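Local coordinates for protein putative transcriptional regulator (Streptomyces coelicolor A3, PDB 2RA5) that probably acts as a GntR-family DNA-binding transcription factor whose UTRA domain holds a small carboxylate ligand, meso-tartaric acid, in this crystal, at residues G170-R173 with L174-A177. Numbering follows the deposited sequence.
With SRT (S,R meso-tartaric acid), chain B.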
loop_
_atom_site.group_PDB
_atom_site.type_symbol
_atom_site.label_atom_id
_atom_site.label_comp_id
_atom_site.label_asym_id
_atom_site.label_seq_id
_atom_site.Cartn_x
_atom_site.Cartn_y
_atom_site.Cartn_z
ATOM N N GLY A 170 -21.172 -2.129 1.171
ATOM C CA GLY A 170 -19.924 -2.200 1.916
ATOM C C GLY A 170 -20.084 -2.213 3.429
ATOM O O GLY A 170 -21.083 -1.756 3.991
ATOM N N LEU A 171 -19.071 -2.735 4.100
ATOM C CA LEU A 171 -19.120 -2.895 5.549
ATOM C C LEU A 171 -19.143 -1.553 6.273
ATOM O O LEU A 171 -19.813 -1.414 7.296
ATOM C CB LEU A 171 -17.940 -3.755 6.023
ATOM C CG LEU A 171 -17.752 -3.946 7.528
ATOM C CD1 LEU A 171 -18.991 -4.589 8.137
ATOM C CD2 LEU A 171 -16.500 -4.768 7.833
ATOM N N TYR A 172 -18.425 -0.564 5.740
ATOM C CA TYR A 172 -18.413 0.775 6.337
ATOM C C TYR A 172 -19.779 1.450 6.279
ATOM O O TYR A 172 -20.201 2.086 7.247
ATOM C CB TYR A 172 -17.379 1.668 5.656
ATOM C CG TYR A 172 -15.996 1.534 6.221
ATOM C CD1 TYR A 172 -15.612 0.390 6.930
ATOM C CD2 TYR A 172 -15.060 2.543 6.034
ATOM C CE1 TYR A 172 -14.338 0.271 7.454
ATOM C CE2 TYR A 172 -13.791 2.434 6.548
ATOM C CZ TYR A 172 -13.430 1.301 7.252
ATOM O OH TYR A 172 -12.148 1.224 7.745
ATOM N N ARG A 173 -20.454 1.325 5.134
ATOM C CA ARG A 173 -21.774 1.920 4.941
ATOM C C ARG A 173 -22.748 1.332 5.944
ATOM O O ARG A 173 -23.510 2.059 6.581
ATOM C CB ARG A 173 -22.279 1.701 3.505
ATOM C CG ARG A 173 -23.730 2.153 3.258
ATOM C CD ARG A 173 -24.152 1.926 1.799
ATOM N NE ARG A 173 -25.604 1.795 1.622
ATOM C CZ ARG A 173 -26.353 2.565 0.831
ATOM N NH1 ARG A 173 -27.659 2.348 0.743
ATOM N NH2 ARG A 173 -25.808 3.544 0.118
ATOM N N LEU A 174 -22.706 0.010 6.095
ATOM C CA LEU A 174 -23.571 -0.668 7.061
ATOM C C LEU A 174 -23.336 -0.152 8.472
ATOM O O LEU A 174 -24.284 0.115 9.209
ATOM C CB LEU A 174 -23.351 -2.180 7.027
ATOM C CG LEU A 174 -24.300 -2.952 6.114
ATOM C CD1 LEU A 174 -23.936 -4.428 6.068
ATOM C CD2 LEU A 174 -25.719 -2.764 6.604
HETATM N N MSE A 175 -22.069 -0.007 8.846
HETATM C CA MSE A 175 -21.733 0.418 10.206
HETATM C C MSE A 175 -22.205 1.836 10.481
HETATM O O MSE A 175 -22.736 2.135 11.550
HETATM C CB MSE A 175 -20.232 0.300 10.468
HETATM C CG MSE A 175 -19.698 -1.128 10.355
HETATM SE SE MSE A 175 -17.832 -1.312 10.896
HETATM C CE MSE A 175 -17.074 0.199 9.930
ATOM N N ARG A 176 -21.999 2.718 9.513
ATOM C CA ARG A 176 -22.475 4.084 9.641
ATOM C C ARG A 176 -23.990 4.056 9.745
ATOM O O ARG A 176 -24.584 4.783 10.541
ATOM C CB ARG A 176 -22.011 4.937 8.456
ATOM C CG ARG A 176 -20.650 5.597 8.697
ATOM C CD ARG A 176 -20.245 6.548 7.568
ATOM N NE ARG A 176 -19.866 5.845 6.340
ATOM C CZ ARG A 176 -18.630 5.810 5.844
ATOM N NH1 ARG A 176 -17.643 6.445 6.469
ATOM N NH2 ARG A 176 -18.384 5.144 4.718
ATOM N N ALA A 177 -24.600 3.177 8.952
ATOM C CA ALA A 177 -26.046 2.995 8.951
ATOM C C ALA A 177 -26.580 2.646 10.339
ATOM O O ALA A 177 -27.684 3.039 10.706
ATOM C CB ALA A 177 -26.445 1.934 7.938
HETATM O O1 SRT B . -14.191 -3.864 4.569
HETATM O O11 SRT B . -12.850 -3.293 2.889
HETATM C C1 SRT B . -14.007 -3.426 3.397
HETATM C C2 SRT B . -15.218 -3.083 2.549
HETATM O O2 SRT B . -16.416 -3.234 3.319
HETATM C C3 SRT B . -15.105 -1.683 1.909
HETATM O O3 SRT B . -15.934 -1.544 0.747
HETATM C C4 SRT B . -15.502 -0.610 2.874
HETATM O O4 SRT B . -16.700 -0.192 2.904
HETATM O O41 SRT B . -14.576 -0.195 3.601
#
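With chi1 of -62° Met175 sets CG opposite its own carbonyl carbon, and a bend at chi3 (-47°) then folds the selenomethionine's terminal CE back toward Tyr172, whose side chain runs alongside and points the same way. CE meets the ring obliquely, 3.3 Å from Tyr172 CD1. At the ring's edge, near its plane, lies NH2 of Arg176, 3.7 Å from Tyr172 CB, while the tartrate oxygen O41 sits over one face, displaced toward the rim. Tyr172 OH and Thr217 OG1 share a hydrogen bond that holds the phenol end. Here the UTRA domain illustrates how a helix start can receive a polar ligand: Gly170 is the N-cap of the short helix 171-177, and the amides of the first helical residues face the tartrate. Leu171 N donates to its hydroxyl O2 at 2.8 Å. A weak bond of 3.3 Å joins Tyr172 N to the carboxylate oxygen O4; the helix start would probably favour the negative charge of that carboxylate, and Arg138 and Arg215 also bond the ligand. Behind these amides Leu174 N bonds Gly170 O (3.2 Å). On the buried side, Leu171 CD1 packs against Met175 CG at 4.2 Å, and both side chains touch Glu226 of strand 224-232.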